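Local coordinates for protein peptide methionine sulfoxide reductase MsrA (Treponema denticola ATCC 35405, PDB 5FA9) that reduces methionine sulfoxide in proteins back to methionine as a fusion of MsrA and MsrB reductase domains, and so probably repairs oxidatively damaged proteins, at residues Leu65-Leu68 with Leu69-Phe73; Ala88-Gln91 with Tyr92-Gly95. The protein carries 2 engineered substitutions. All blocks are in the same frame, centred on the assembly; numbering follows the deposited sequence.

Contact 1. Residues Leu65-Leu68 with Leu69-Phe73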
ATOM      1  N   LEU B  65       5.920  -9.748   6.610  1.00 38.00           N
ATOM      2  CA  LEU B  65       5.839 -10.752   5.555  1.00 31.79           C
ATOM      3  C   LEU B  65       6.108 -12.142   6.124  1.00 33.67           C
ATOM      4  O   LEU B  65       5.532 -13.133   5.674  1.00 30.76           O
ATOM      5  CB  LEU B  65       6.830 -10.435   4.433  1.00 32.22           C
ATOM      6  CG  LEU B  65       6.872 -11.409   3.253  1.00 31.85           C
ATOM      7  CD1 LEU B  65       5.504 -11.520   2.596  1.00 28.99           C
ATOM      8  CD2 LEU B  65       7.926 -10.984   2.242  1.00 28.46           C
ATOM      9  N   GLN B  66       6.986 -12.200   7.121  1.00 33.19           N
ATOM     10  CA  GLN B  66       7.340 -13.455   7.774  1.00 36.18           C
ATOM     11  C   GLN B  66       6.124 -14.109   8.423  1.00 41.68           C
ATOM     12  O   GLN B  66       5.907 -15.313   8.276  1.00 33.24           O
ATOM     13  CB  GLN B  66       8.435 -13.227   8.821  1.00 31.04           C
ATOM     14  CG  GLN B  66       9.842 -13.071   8.246  1.00 34.95           C
ATOM     15  CD  GLN B  66       9.965 -11.898   7.291  1.00 39.90           C
ATOM     16  OE1 GLN B  66       9.499 -10.794   7.579  1.00 34.19           O
ATOM     17  NE2 GLN B  66      10.592 -12.132   6.143  1.00 36.87           N
ATOM     18  N   GLU B  67       5.331 -13.317   9.139  1.00 32.99           N
ATOM     19  CA  GLU B  67       4.133 -13.836   9.788  1.00 33.48           C
ATOM     20  C   GLU B  67       3.085 -14.248   8.757  1.00 29.48           C
ATOM     21  O   GLU B  67       2.429 -15.277   8.909  1.00 37.38           O
ATOM     22  CB  GLU B  67       3.542 -12.805  10.754  1.00 33.01           C
ATOM     23  CG  GLU B  67       2.253 -13.270  11.421  1.00 29.46           C
ATOM     24  CD  GLU B  67       1.752 -12.311  12.482  1.00 43.57           C
ATOM     25  OE1 GLU B  67       0.620 -12.508  12.972  1.00 41.78           O
ATOM     26  OE2 GLU B  67       2.487 -11.364  12.830  1.00 44.89           O
ATOM     27  N   LEU B  68       2.934 -13.441   7.710  1.00 31.02           N
ATOM     28  CA  LEU B  68       1.973 -13.734   6.650  1.00 38.80           C
ATOM     29  C   LEU B  68       2.285 -15.055   5.956  1.00 36.41           C
ATOM     30  O   LEU B  68       1.383 -15.835   5.651  1.00 36.99           O
ATOM     31  CB  LEU B  68       1.943 -12.602   5.623  1.00 33.85           C
ATOM     32  CG  LEU B  68       1.248 -11.310   6.051  1.00 39.03           C
ATOM     33  CD1 LEU B  68       1.221 -10.325   4.898  1.00 32.06           C
ATOM     34  CD2 LEU B  68      -0.163 -11.595   6.543  1.00 35.77           C
ATOM     35  N   LEU B  69       3.567 -15.302   5.707  1.00 36.57           N
ATOM     36  CA  LEU B  69       3.988 -16.550   5.087  1.00 38.73           C
ATOM     37  C   LEU B  69       3.857 -17.701   6.078  1.00 35.90           C
ATOM     38  O   LEU B  69       3.632 -18.846   5.687  1.00 39.57           O
ATOM     39  CB  LEU B  69       5.423 -16.442   4.571  1.00 37.88           C
ATOM     40  CG  LEU B  69       5.617 -15.491   3.388  1.00 38.78           C
ATOM     41  CD1 LEU B  69       7.065 -15.485   2.927  1.00 35.70           C
ATOM     42  CD2 LEU B  69       4.685 -15.864   2.245  1.00 35.93           C
ATOM     43  N   ALA B  70       4.000 -17.388   7.362  1.00 26.60           N
ATOM     44  CA  ALA B  70       3.807 -18.378   8.414  1.00 34.08           C
ATOM     45  C   ALA B  70       2.346 -18.819   8.457  1.00 31.45           C
ATOM     46  O   ALA B  70       2.052 -20.009   8.566  1.00 38.79           O
ATOM     47  CB  ALA B  70       4.240 -17.824   9.762  1.00 24.01           C
ATOM     48  N   HIS B  71       1.436 -17.852   8.374  1.00 29.93           N
ATOM     49  CA  HIS B  71       0.008 -18.142   8.295  1.00 38.82           C
ATOM     50  C   HIS B  71      -0.308 -18.954   7.048  1.00 32.13           C
ATOM     51  O   HIS B  71      -1.112 -19.887   7.088  1.00 47.07           O
ATOM     52  CB  HIS B  71      -0.817 -16.851   8.293  1.00 31.34           C
ATOM     53  CG  HIS B  71      -0.921 -16.192   9.633  1.00 33.59           C
ATOM     54  ND1 HIS B  71      -1.669 -16.717  10.665  1.00 40.35           N
ATOM     55  CD2 HIS B  71      -0.384 -15.043  10.105  1.00 39.92           C
ATOM     56  CE1 HIS B  71      -1.581 -15.924  11.717  1.00 41.43           C
ATOM     57  NE2 HIS B  71      -0.807 -14.901  11.404  1.00 41.93           N
ATOM     58  N   TYR B  72       0.324 -18.583   5.940  1.00 33.58           N
ATOM     59  CA  TYR B  72       0.094 -19.236   4.657  1.00 35.36           C
ATOM     60  C   TYR B  72       0.443 -20.721   4.703  1.00 46.51           C
ATOM     61  O   TYR B  72      -0.353 -21.565   4.292  1.00 37.27           O
ATOM     62  CB  TYR B  72       0.899 -18.538   3.558  1.00 37.18           C
ATOM     63  CG  TYR B  72       0.877 -19.256   2.228  1.00 45.59           C
ATOM     64  CD1 TYR B  72      -0.278 -19.296   1.457  1.00 35.17           C
ATOM     65  CD2 TYR B  72       2.016 -19.881   1.737  1.00 35.90           C
ATOM     66  CE1 TYR B  72      -0.301 -19.950   0.241  1.00 33.37           C
ATOM     67  CE2 TYR B  72       2.002 -20.533   0.519  1.00 38.49           C
ATOM     68  CZ  TYR B  72       0.841 -20.566  -0.224  1.00 38.26           C
ATOM     69  OH  TYR B  72       0.821 -21.216  -1.436  1.00 41.50           O
ATOM     70  N   PHE B  73       1.631 -21.036   5.210  1.00 37.55           N
ATOM     71  CA  PHE B  73       2.078 -22.422   5.309  1.00 39.88           C
ATOM     72  C   PHE B  73       1.273 -23.198   6.348  1.00 43.76           C
ATOM     73  O   PHE B  73       1.218 -24.427   6.312  1.00 38.80           O
ATOM     74  CB  PHE B  73       3.569 -22.483   5.644  1.00 40.60           C
ATOM     75  CG  PHE B  73       4.465 -22.397   4.440  1.00 42.50           C
ATOM     76  CD1 PHE B  73       4.912 -21.170   3.976  1.00 42.42           C
ATOM     77  CD2 PHE B  73       4.858 -23.544   3.769  1.00 36.88           C
ATOM     78  CE1 PHE B  73       5.735 -21.089   2.868  1.00 40.84           C
ATOM     79  CE2 PHE B  73       5.681 -23.470   2.660  1.00 38.21           C
ATOM     80  CZ  PHE B  73       6.120 -22.241   2.209  1.00 36.77           C
TER

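Contact 2. Residues Ala88-Gln91 with Tyr92-Gly95. With D1D ((4S,5S)-1,2-dithiane-4,5-diol), chain F.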
ATOM      1  N   ALA B  88      -8.924 -30.580  -6.375  1.00 49.40           N
ATOM      2  CA  ALA B  88      -7.782 -30.957  -7.200  1.00 48.30           C
ATOM      3  C   ALA B  88      -7.792 -30.228  -8.538  1.00 43.67           C
ATOM      4  O   ALA B  88      -8.853 -29.927  -9.086  1.00 52.92           O
ATOM      5  CB  ALA B  88      -7.765 -32.463  -7.421  1.00 53.93           C
ATOM      6  N   GLY B  89      -6.603 -29.943  -9.059  1.00 45.53           N
ATOM      7  CA  GLY B  89      -6.469 -29.257 -10.330  1.00 50.65           C
ATOM      8  C   GLY B  89      -5.368 -28.215 -10.320  1.00 47.75           C
ATOM      9  O   GLY B  89      -4.846 -27.859  -9.263  1.00 45.12           O
ATOM     10  N   ARG B  90      -5.013 -27.726 -11.505  1.00 47.71           N
ATOM     11  CA  ARG B  90      -3.968 -26.717 -11.640  1.00 50.96           C
ATOM     12  C   ARG B  90      -4.387 -25.376 -11.049  1.00 54.79           C
ATOM     13  O   ARG B  90      -3.542 -24.571 -10.663  1.00 48.48           O
ATOM     14  CB  ARG B  90      -3.585 -26.540 -13.111  1.00 46.77           C
ATOM     15  CG  ARG B  90      -2.554 -27.537 -13.607  1.00 50.51           C
ATOM     16  CD  ARG B  90      -1.148 -27.104 -13.221  1.00 59.82           C
ATOM     17  NE  ARG B  90      -0.755 -25.873 -13.899  1.00 55.64           N
ATOM     18  CZ  ARG B  90       0.405 -25.251 -13.711  1.00 58.95           C
ATOM     19  NH1 ARG B  90       0.677 -24.135 -14.372  1.00 56.39           N
ATOM     20  NH2 ARG B  90       1.294 -25.748 -12.861  1.00 64.02           N
ATOM     21  N   GLN B  91      -5.692 -25.136 -10.980  1.00 42.60           N
ATOM     22  CA  GLN B  91      -6.200 -23.890 -10.419  1.00 48.26           C
ATOM     23  C   GLN B  91      -6.083 -23.876  -8.896  1.00 53.40           C
ATOM     24  O   GLN B  91      -6.322 -22.851  -8.258  1.00 44.47           O
ATOM     25  CB  GLN B  91      -7.654 -23.657 -10.839  1.00 45.21           C
ATOM     26  CG  GLN B  91      -8.639 -24.691 -10.318  1.00 50.97           C
ATOM     27  CD  GLN B  91      -8.825 -25.858 -11.272  1.00 58.71           C
ATOM     28  OE1 GLN B  91      -7.863 -26.369 -11.844  1.00 57.61           O
ATOM     29  NE2 GLN B  91     -10.071 -26.284 -11.446  1.00 56.72           N
ATOM     30  N   TYR B  92      -5.715 -25.016  -8.319  1.00 49.10           N
ATOM     31  CA  TYR B  92      -5.566 -25.125  -6.872  1.00 51.82           C
ATOM     32  C   TYR B  92      -4.114 -25.336  -6.456  1.00 49.27           C
ATOM     33  O   TYR B  92      -3.838 -25.677  -5.306  1.00 43.99           O
ATOM     34  CB  TYR B  92      -6.425 -26.269  -6.329  1.00 47.73           C
ATOM     35  CG  TYR B  92      -7.891 -26.157  -6.674  1.00 51.58           C
ATOM     36  CD1 TYR B  92      -8.688 -25.177  -6.095  1.00 54.00           C
ATOM     37  CD2 TYR B  92      -8.483 -27.037  -7.569  1.00 54.84           C
ATOM     38  CE1 TYR B  92     -10.030 -25.074  -6.406  1.00 54.60           C
ATOM     39  CE2 TYR B  92      -9.823 -26.943  -7.884  1.00 46.76           C
ATOM     40  CZ  TYR B  92     -10.591 -25.960  -7.301  1.00 51.41           C
ATOM     41  OH  TYR B  92     -11.927 -25.864  -7.613  1.00 61.72           O
ATOM     42  N   ARG B  93      -3.188 -25.141  -7.391  1.00 41.04           N
ATOM     43  CA  ARG B  93      -1.770 -25.291  -7.087  1.00 45.24           C
ATOM     44  C   ARG B  93      -1.316 -24.213  -6.109  1.00 48.02           C
ATOM     45  O   ARG B  93      -1.817 -23.089  -6.132  1.00 48.59           O
ATOM     46  CB  ARG B  93      -0.927 -25.243  -8.365  1.00 43.81           C
ATOM     47  CG  ARG B  93      -0.909 -23.894  -9.069  1.00 43.13           C
ATOM     48  CD  ARG B  93      -0.081 -23.954 -10.344  1.00 45.25           C
ATOM     49  NE  ARG B  93      -0.088 -22.686 -11.068  1.00 45.05           N
ATOM     50  CZ  ARG B  93      -1.037 -22.317 -11.923  1.00 47.72           C
ATOM     51  NH1 ARG B  93      -2.065 -23.120 -12.165  1.00 49.08           N
ATOM     52  NH2 ARG B  93      -0.958 -21.145 -12.538  1.00 44.89           N
ATOM     53  N   THR B  94      -0.373 -24.566  -5.243  1.00 48.14           N
ATOM     54  CA  THR B  94       0.138 -23.628  -4.254  1.00 39.48           C
ATOM     55  C   THR B  94       1.242 -22.762  -4.844  1.00 46.13           C
ATOM     56  O   THR B  94       2.103 -23.249  -5.578  1.00 46.09           O
ATOM     57  CB  THR B  94       0.675 -24.355  -3.009  1.00 38.38           C
ATOM     58  OG1 THR B  94       1.627 -25.349  -3.408  1.00 44.92           O
ATOM     59  CG2 THR B  94      -0.461 -25.024  -2.256  1.00 31.87           C
ATOM     60  N   GLY B  95       1.210 -21.473  -4.524  1.00 40.02           N
ATOM     61  CA  GLY B  95       2.207 -20.550  -5.028  1.00 39.10           C
ATOM     62  C   GLY B  95       2.250 -19.232  -4.283  1.00 42.30           C
ATOM     63  O   GLY B  95       1.250 -18.787  -3.718  1.00 40.22           O
TER
HETATM   64  S1  D1D F 401     -14.495 -20.903  -8.751  1.00104.65           S
HETATM   65  C1  D1D F 401     -14.579 -20.474  -7.193  1.00 61.72           C
HETATM   66  C2  D1D F 401     -13.700 -21.444  -6.252  1.00 64.79           C
HETATM   67  O2  D1D F 401     -13.890 -21.134  -5.048  1.00 52.38           O
HETATM   68  C3  D1D F 401     -14.101 -23.101  -6.476  1.00 77.79           C
HETATM   69  O3  D1D F 401     -13.296 -23.810  -5.816  1.00 78.36           O
HETATM   70  C4  D1D F 401     -14.039 -23.543  -8.026  1.00 81.77           C
HETATM   71  S4  D1D F 401     -14.908 -22.569  -8.981  1.00117.93           S

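Contact 1. Residues Leu65-Leu68 with Leu69-Phe73
Glu67 lays its side chain alongside the imidazole of His71, one turn further along the alpha helix 65-74, which belongs to the MsrA part of the fusion. The two groups point the same way from the helix, and CG of Glu67 comes within 3.4 Å of CD2 of His71. With CG anti to the backbone N (chi1 178°) and the rest of the chain extended, the glutamate runs alongside the ring as far as NE2. There a His-carboxylate hydrogen bond closes the i to i+4 pair: NE2 of His71 donates to OE1 of Glu67 over 3.2 Å. The donor meets the anti lone pair of OE1, and the oxygen lies close to the plane of the imidazole. Thr241, from the MsrB part, also hydrogen-bonds to OE1, while ND1 of His71 is paired with the hydroxyl of Tyr18. The ring is thus held through both nitrogens, which fixes its rotation, and the acidic partner would be expected to favour a proton on NE2.

Underneath runs the regular i to i+4 backbone ladder, of which the bond from His71 N to Glu67 O, at 2.8 Å, is the shortest here. On another side of the helix Leu65 crosses Leu69, its CD1 4.1 Å from CG of Leu69; the two leucines pack against helix 104-115 through Glu106 and Phe110 respectively. Leu68 and Tyr72 both turn to Phe19 on helix 12-19, and the tyrosine hydroxyl is bonded to the carbonyl of Ala8. The helix thus packs on helices 104-115 and 12-19, and Gln66 and Glu67 also meet helix 308-311. CG of Leu69 also sits tight against its own helix, 3.3 Å from the carbonyl O of Leu65.

Contact 2. Residues Ala88-Gln91 with Tyr92-Gly95
Two arginine guanidinium groups lie flat on each other, Arg90 over Arg93, with centres 3.7 Å apart and planes only 9° from parallel. They sit on a type I beta turn, Gly89 to Tyr92, with 3-10 character at Arg90 and Gln91, on the way from strand 87-88 to strand 95-98 of the MsrA sheet. Acidic neighbours probably offset the like charges: Arg90 forms a salt bridge with Asp49, and Arg93 forms one with Glu125 while also donating to the backbone O of Asp49. The bends at chi2 and chi3 fold the Arg90 chain back over its neighbour, so that NH2 of Arg90 approaches CD of Arg93 to 3.4 Å. The turn itself is closed by the bond from Tyr92 N to Gly89 O, 3.1 Å long.

Tyr92 extends from this turn into the ligand pocket. CG of Gln91 lies over one ring face in a CH-pi contact, 3.6 Å from the centroid, and Ala88 O lies at the ring edge, 3.3 Å from Tyr92 CD2. At the far end of the ring, Tyr92 OH is hydrogen-bonded to O3 of the bound dithiane diol at 3.1 Å.

Contact 1 precedes contact 2 in the MsrA part of the chain, and their centres are about 19 Å apart. They nevertheless meet at one end: Tyr72 OH packs 3.1 Å from Gly95 N and 3.5 Å from Thr94 CB, where the chain leaves the turn for strand 95-98. Contact 2 reaches the predicted active site through Tyr92. The side chain of Tyr92 is about 5 Å from that of Ser11, an engineered residue at the predicted catalytic position, and Ser11 OG also hydrogen-bonds the dithiane diol. Contact 1 stands further back, with the side chain of Tyr72 about 12 Å from that of Ser11; its Gln66 side chain is about 5 Å from a bound DTT, probably from the crystallisation liquor.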